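Local coordinates for uncharacterized protein (Plasmodium falciparum, PDB 1ZSO) that is of unknown function but belongs to the UPF0587 family, whose members are generally assigned zinc binding, at residues B[32-37]-B[115-120]; B[48-53]-B[67-72]. All coordinates share one frame; numbering follows the deposited sequence.

Contact 1 of 2, residues B[32-37]-B[115-120]; sequences YLWIFN and IDFFPS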
loop_
_atom_site.group_PDB
_atom_site.type_symbol
_atom_site.label_atom_id
_atom_site.label_comp_id
_atom_site.label_asym_id
_atom_site.label_seq_id
_atom_site.Cartn_x
_atom_site.Cartn_y
_atom_site.Cartn_z
ATOM N N TYR B 32 9.701 10.747 3.071
ATOM C CA TYR B 32 9.073 11.349 1.936
ATOM C C TYR B 32 7.925 10.463 1.411
ATOM O O TYR B 32 8.049 9.224 1.229
ATOM C CB TYR B 32 10.087 11.680 0.812
ATOM C CG TYR B 32 9.420 12.412 -0.321
ATOM C CD1 TYR B 32 9.154 13.754 -0.234
ATOM C CD2 TYR B 32 8.938 11.723 -1.429
ATOM C CE1 TYR B 32 8.478 14.415 -1.260
ATOM C CE2 TYR B 32 8.267 12.358 -2.429
ATOM C CZ TYR B 32 8.050 13.724 -2.354
ATOM O OH TYR B 32 7.350 14.362 -3.360
ATOM N N LEU B 33 6.797 11.125 1.164
ATOM C CA LEU B 33 5.604 10.444 0.665
ATOM C C LEU B 33 5.530 10.456 -0.847
ATOM O O LEU B 33 5.177 11.496 -1.431
ATOM C CB LEU B 33 4.334 11.073 1.225
ATOM C CG LEU B 33 3.159 10.160 0.938
ATOM C CD1 LEU B 33 3.423 8.836 1.623
ATOM C CD2 LEU B 33 1.850 10.751 1.421
ATOM N N TRP B 34 5.844 9.322 -1.489
ATOM C CA TRP B 34 5.709 9.239 -2.974
ATOM C C TRP B 34 4.250 9.027 -3.341
ATOM O O TRP B 34 3.540 8.213 -2.696
ATOM C CB TRP B 34 6.566 8.119 -3.567
ATOM C CG TRP B 34 7.972 8.328 -3.315
ATOM C CD1 TRP B 34 8.707 7.794 -2.324
ATOM C CD2 TRP B 34 8.841 9.204 -4.036
ATOM N NE1 TRP B 34 9.999 8.235 -2.397
ATOM C CE2 TRP B 34 10.105 9.113 -3.441
ATOM C CE3 TRP B 34 8.683 10.013 -5.159
ATOM C CZ2 TRP B 34 11.193 9.844 -3.897
ATOM C CZ3 TRP B 34 9.751 10.748 -5.595
ATOM C CH2 TRP B 34 10.995 10.643 -4.982
ATOM N N ILE B 35 3.806 9.802 -4.335
ATOM C CA ILE B 35 2.403 9.862 -4.790
ATOM C C ILE B 35 2.384 9.788 -6.323
ATOM O O ILE B 35 3.125 10.486 -7.045
ATOM C CB ILE B 35 1.715 11.114 -4.265
ATOM C CG1 ILE B 35 1.890 11.190 -2.743
ATOM C CG2 ILE B 35 0.214 11.113 -4.603
ATOM C CD1 ILE B 35 1.551 12.498 -2.156
ATOM N N PHE B 36 1.591 8.887 -6.844
ATOM C CA PHE B 36 1.564 8.691 -8.296
ATOM C C PHE B 36 0.174 8.352 -8.705
ATOM O O PHE B 36 -0.605 7.789 -7.914
ATOM C CB PHE B 36 2.471 7.531 -8.706
ATOM C CG PHE B 36 3.944 7.839 -8.596
ATOM C CD1 PHE B 36 4.567 8.585 -9.561
ATOM C CD2 PHE B 36 4.687 7.367 -7.532
ATOM C CE1 PHE B 36 5.936 8.892 -9.460
ATOM C CE2 PHE B 36 6.032 7.658 -7.419
ATOM C CZ PHE B 36 6.660 8.419 -8.393
ATOM N N ASN B 37 -0.134 8.705 -9.946
ATOM C CA ASN B 37 -1.126 7.982 -10.669
ATOM C C ASN B 37 -0.442 6.901 -11.512
ATOM O O ASN B 37 0.524 7.153 -12.237
ATOM C CB ASN B 37 -1.914 8.873 -11.599
ATOM C CG ASN B 37 -2.732 9.932 -10.899
ATOM O OD1 ASN B 37 -3.093 9.847 -9.726
ATOM N ND2 ASN B 37 -3.081 10.946 -11.677
ATOM N N ILE B 115 2.386 7.105 -14.281
ATOM C CA ILE B 115 1.814 8.048 -15.252
ATOM C C ILE B 115 2.104 9.515 -14.828
ATOM O O ILE B 115 2.757 10.292 -15.549
ATOM C CB ILE B 115 0.279 7.793 -15.426
ATOM C CG1 ILE B 115 0.006 6.367 -15.905
ATOM C CG2 ILE B 115 -0.330 8.734 -16.414
ATOM C CD1 ILE B 115 0.560 6.047 -17.285
ATOM N N ASP B 116 1.627 9.855 -13.633
ATOM C CA ASP B 116 1.670 11.201 -13.108
ATOM C C ASP B 116 2.310 11.137 -11.739
ATOM O O ASP B 116 1.966 10.288 -10.959
ATOM C CB ASP B 116 0.254 11.750 -12.914
ATOM C CG ASP B 116 -0.517 11.872 -14.207
ATOM O OD1 ASP B 116 0.043 12.429 -15.184
ATOM O OD2 ASP B 116 -1.702 11.436 -14.246
ATOM N N PHE B 117 3.215 12.072 -11.470
ATOM C CA PHE B 117 3.860 12.262 -10.190
ATOM C C PHE B 117 3.269 13.500 -9.518
ATOM O O PHE B 117 2.933 14.487 -10.184
ATOM C CB PHE B 117 5.339 12.487 -10.457
ATOM C CG PHE B 117 6.102 12.918 -9.273
ATOM C CD1 PHE B 117 6.159 12.117 -8.148
ATOM C CD2 PHE B 117 6.770 14.129 -9.271
ATOM C CE1 PHE B 117 6.867 12.530 -7.025
ATOM C CE2 PHE B 117 7.476 14.535 -8.152
ATOM C CZ PHE B 117 7.531 13.739 -7.036
ATOM N N PHE B 118 3.118 13.428 -8.208
ATOM C CA PHE B 118 2.627 14.520 -7.417
ATOM C C PHE B 118 3.580 14.834 -6.298
ATOM O O PHE B 118 3.625 14.132 -5.340
ATOM C CB PHE B 118 1.266 14.192 -6.837
ATOM C CG PHE B 118 0.251 13.940 -7.880
ATOM C CD1 PHE B 118 0.157 12.695 -8.473
ATOM C CD2 PHE B 118 -0.579 14.962 -8.322
ATOM C CE1 PHE B 118 -0.773 12.459 -9.483
ATOM C CE2 PHE B 118 -1.514 14.730 -9.315
ATOM C CZ PHE B 118 -1.584 13.464 -9.911
ATOM N N PRO B 119 4.317 15.939 -6.405
ATOM C CA PRO B 119 5.159 16.344 -5.291
ATOM C C PRO B 119 4.318 16.568 -4.061
ATOM O O PRO B 119 3.175 17.044 -4.159
ATOM C CB PRO B 119 5.796 17.665 -5.758
ATOM C CG PRO B 119 5.056 18.077 -6.941
ATOM C CD PRO B 119 4.386 16.870 -7.537
ATOM N N SER B 120 4.862 16.180 -2.914
ATOM C CA SER B 120 4.109 16.222 -1.689
ATOM C C SER B 120 4.617 17.412 -0.898
ATOM O O SER B 120 5.177 18.337 -1.466
ATOM C CB SER B 120 4.227 14.885 -0.934
ATOM O OG SER B 120 5.567 14.633 -0.529
HETATM O O HOH W 1 5.248 12.474 -4.143
#

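Contact 2 of 2, residues B[48-53]-B[67-72]; sequences DNIQFR and ANFMIK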
loop_
_atom_site.group_PDB
_atom_site.type_symbol
_atom_site.label_atom_id
_atom_site.label_comp_id
_atom_site.label_asym_id
_atom_site.label_seq_id
_atom_site.Cartn_x
_atom_site.Cartn_y
_atom_site.Cartn_z
ATOM N N ASP B 48 -5.402 6.034 -9.083
ATOM C CA ASP B 48 -4.934 7.385 -8.768
ATOM C C ASP B 48 -4.433 7.490 -7.346
ATOM O O ASP B 48 -4.969 6.850 -6.446
ATOM C CB ASP B 48 -6.052 8.420 -8.890
ATOM C CG ASP B 48 -6.483 8.657 -10.325
ATOM O OD1 ASP B 48 -5.849 8.073 -11.235
ATOM O OD2 ASP B 48 -7.484 9.410 -10.522
ATOM N N ASN B 49 -3.419 8.324 -7.156
ATOM C CA ASN B 49 -3.020 8.746 -5.814
ATOM C C ASN B 49 -2.615 7.567 -4.954
ATOM O O ASN B 49 -3.126 7.396 -3.838
ATOM C CB ASN B 49 -4.188 9.476 -5.146
ATOM C CG ASN B 49 -3.786 10.159 -3.808
ATOM O OD1 ASN B 49 -2.765 10.857 -3.717
ATOM N ND2 ASN B 49 -4.609 9.961 -2.774
ATOM N N ILE B 50 -1.744 6.710 -5.482
ATOM C CA ILE B 50 -1.186 5.706 -4.645
ATOM C C ILE B 50 -0.147 6.429 -3.856
ATOM O O ILE B 50 0.423 7.448 -4.325
ATOM C CB ILE B 50 -0.546 4.534 -5.396
ATOM C CG1 ILE B 50 0.655 4.994 -6.231
ATOM C CG2 ILE B 50 -1.570 3.853 -6.237
ATOM C CD1 ILE B 50 1.581 3.926 -6.512
ATOM N N GLN B 51 0.103 5.914 -2.663
ATOM C CA GLN B 51 1.051 6.548 -1.751
ATOM C C GLN B 51 2.019 5.507 -1.150
ATOM O O GLN B 51 1.643 4.400 -0.711
ATOM C CB GLN B 51 0.316 7.297 -0.625
ATOM C CG GLN B 51 -0.828 8.207 -1.042
ATOM C CD GLN B 51 -1.569 8.762 0.151
ATOM O OE1 GLN B 51 -1.546 8.179 1.211
ATOM N NE2 GLN B 51 -2.212 9.906 -0.014
ATOM N N PHE B 52 3.268 5.860 -1.083
ATOM C CA PHE B 52 4.211 4.933 -0.428
ATOM C C PHE B 52 5.470 5.644 -0.051
ATOM O O PHE B 52 5.744 6.702 -0.578
ATOM C CB PHE B 52 4.518 3.698 -1.314
ATOM C CG PHE B 52 5.347 4.004 -2.529
ATOM C CD1 PHE B 52 6.728 3.968 -2.466
ATOM C CD2 PHE B 52 4.741 4.296 -3.729
ATOM C CE1 PHE B 52 7.478 4.262 -3.543
ATOM C CE2 PHE B 52 5.476 4.611 -4.822
ATOM C CZ PHE B 52 6.842 4.578 -4.749
ATOM N N ARG B 53 6.233 5.037 0.857
ATOM C CA ARG B 53 7.597 5.479 1.238
ATOM C C ARG B 53 8.650 4.447 0.871
ATOM O O ARG B 53 8.369 3.256 0.871
ATOM C CB ARG B 53 7.688 5.701 2.740
ATOM C CG ARG B 53 6.910 6.921 3.223
ATOM C CD ARG B 53 6.136 6.588 4.476
ATOM N NE ARG B 53 5.276 5.412 4.230
ATOM C CZ ARG B 53 4.034 5.471 3.739
ATOM N NH1 ARG B 53 3.477 6.655 3.484
ATOM N NH2 ARG B 53 3.349 4.344 3.517
ATOM N N ALA B 67 8.790 -5.304 -1.884
ATOM C CA ALA B 67 8.445 -4.100 -2.628
ATOM C C ALA B 67 7.970 -2.999 -1.683
ATOM O O ALA B 67 7.558 -3.263 -0.551
ATOM C CB ALA B 67 7.375 -4.371 -3.661
ATOM N N ASN B 68 8.050 -1.766 -2.174
ATOM C CA ASN B 68 7.591 -0.574 -1.463
ATOM C C ASN B 68 6.101 -0.341 -1.734
ATOM O O ASN B 68 5.386 0.210 -0.890
ATOM C CB ASN B 68 8.326 0.680 -1.960
ATOM C CG ASN B 68 9.760 0.707 -1.583
ATOM O OD1 ASN B 68 10.562 1.271 -2.316
ATOM N ND2 ASN B 68 10.109 0.127 -0.437
ATOM N N PHE B 69 5.675 -0.753 -2.934
ATOM C CA PHE B 69 4.271 -0.750 -3.339
ATOM C C PHE B 69 3.923 -1.973 -4.175
ATOM O O PHE B 69 4.692 -2.382 -5.049
ATOM C CB PHE B 69 3.906 0.506 -4.156
ATOM C CG PHE B 69 2.441 0.585 -4.509
ATOM C CD1 PHE B 69 1.520 1.080 -3.601
ATOM C CD2 PHE B 69 1.971 0.117 -5.727
ATOM C CE1 PHE B 69 0.110 1.138 -3.931
ATOM C CE2 PHE B 69 0.621 0.179 -6.039
ATOM C CZ PHE B 69 -0.320 0.690 -5.116
HETATM N N MSE B 70 2.730 -2.505 -3.920
HETATM C CA MSE B 70 2.189 -3.629 -4.674
HETATM C C MSE B 70 0.682 -3.504 -4.986
HETATM O O MSE B 70 -0.087 -2.891 -4.247
HETATM C CB MSE B 70 2.337 -4.925 -3.889
HETATM C CG MSE B 70 3.661 -5.619 -3.965
HETATM SE SE MSE B 70 3.296 -7.540 -3.434
HETATM C CE MSE B 70 3.300 -7.311 -1.534
ATOM N N ILE B 71 0.273 -4.143 -6.075
ATOM C CA ILE B 71 -1.113 -4.194 -6.438
ATOM C C ILE B 71 -1.360 -5.486 -7.208
ATOM O O ILE B 71 -0.527 -5.921 -7.990
ATOM C CB ILE B 71 -1.540 -2.899 -7.190
ATOM C CG1 ILE B 71 -3.041 -2.868 -7.454
ATOM C CG2 ILE B 71 -0.795 -2.688 -8.517
ATOM C CD1 ILE B 71 -3.480 -1.490 -7.911
ATOM N N LYS B 72 -2.487 -6.119 -6.917
ATOM C CA LYS B 72 -2.981 -7.237 -7.668
ATOM C C LYS B 72 -4.148 -6.666 -8.496
ATOM O O LYS B 72 -5.266 -6.441 -7.999
ATOM C CB LYS B 72 -3.412 -8.356 -6.724
ATOM C CG LYS B 72 -4.009 -9.586 -7.378
ATOM C CD LYS B 72 -4.372 -10.586 -6.301
ATOM C CE LYS B 72 -4.425 -12.022 -6.821
ATOM N NZ LYS B 72 -5.682 -12.273 -7.598
#

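Contact 1 of 2, residues B[32-37]-B[115-120]
In a three-stranded antiparallel sheet, the central strand 34-40 pairs with the outer strand 112-117, and a classic beta bulge interrupts the pairing where I115 and D116 both face N37. The carbonyl O of N37 is gripped twice there, by I115 N at 2.8 Å and by D116 N at 3.2 Å, while N37 N returns a bond to D116 O. The same pair is tied through its side chains: N37 ND2 donates to D116 OD2 at 3.0 Å, meeting the carboxylate oxygen on its anti side, with the amide and carboxylate planes 77° apart. N37 OD1 is taken by the backbone N of N49, which fixes the flip of the amide. F118 N donates to I35 O at 3.2 Å from above the carbonyl plane. The ring of F118 turns its edge to the N37 amide and to I35 O, and F118 CB lies against I35 CG2, the two side chains crossing at about a right angle.

On the other face, F36 and F117 form a non-hydrogen-bonded pair and, with W34, an aromatic cluster. F117 has CG anti to its backbone N (chi1 170°), and its CD1 comes within 3.5 Å of F36 CE1, the ring planes turned 43° apart. W34 meets F117 rim to rim, CE3 against CE1, and Y32 CD2 stands over the centre of the W34 ring. F107 and Y161 extend the cluster with edge-to-face contacts.

Past the paired strands the chains separate and a water bridges them, donating to L33 O and to F118 O and accepting weakly from I35 N. It also bonds Y32 OH. That hydroxyl accepts from S120 N at 3.1 Å, while S120 OG, hydrogen-bonded to N122 OD1, lies 3.0 Å from Y32 CE1.

Contact 2 of 2, residues B[48-53]-B[67-72]
Side-chain packing between two antiparallel sheets makes this contact: strand 50-52, an edge of the three-stranded sheet, faces strand 69-71, an edge of the six-stranded one, with axes 8.5 Å apart. I50 and F69 carry much of it. I50 CG1 sits between the backbone N and the carbonyl carbon (chi1 64°), and the extended second torsion carries CD1 over the centre of the F69 ring at 3.7 Å from its centroid, a CH-pi contact only 4° off the ring normal. CE1 and CZ of the same ring meet I50 CB and CG2.

F52 meets the start of the second strand, its CD2 against F69 CB and its CD1 against N68 CB, where N68 and F69 form a classic bulge opposite I82. The F52 ring and the N68 amide are nearly parallel, 17° apart. The polar end of N68 is held elsewhere: ND2 donates to D56 O, and OD1 accepts from F84 N. From the opposite side of strand 50-52, Q51 NE2 donates to K72 O of the second subunit. Within the contact itself, F52 CB lies 3.6 Å from N68 O.

The two contacts lie about 10 Å apart, centre to centre, and share the three-stranded sheet: strand 34-40 is its middle member, with 112-117 on one side in contact 1 and 46-52 on the other leading to contact 2. Backbone pairs join them directly, W34 N to F52 O at 2.8 Å and F36 O to I50 N at 2.9 Å, both probable hydrogen bonds. The F52 ring also meets that of W34, which carries the aromatic cluster of contact 1 toward the sheet-to-sheet packing of contact 2. The second subunit lies within reach of both, with L33 packing on its Y79 and R53 on the same residue.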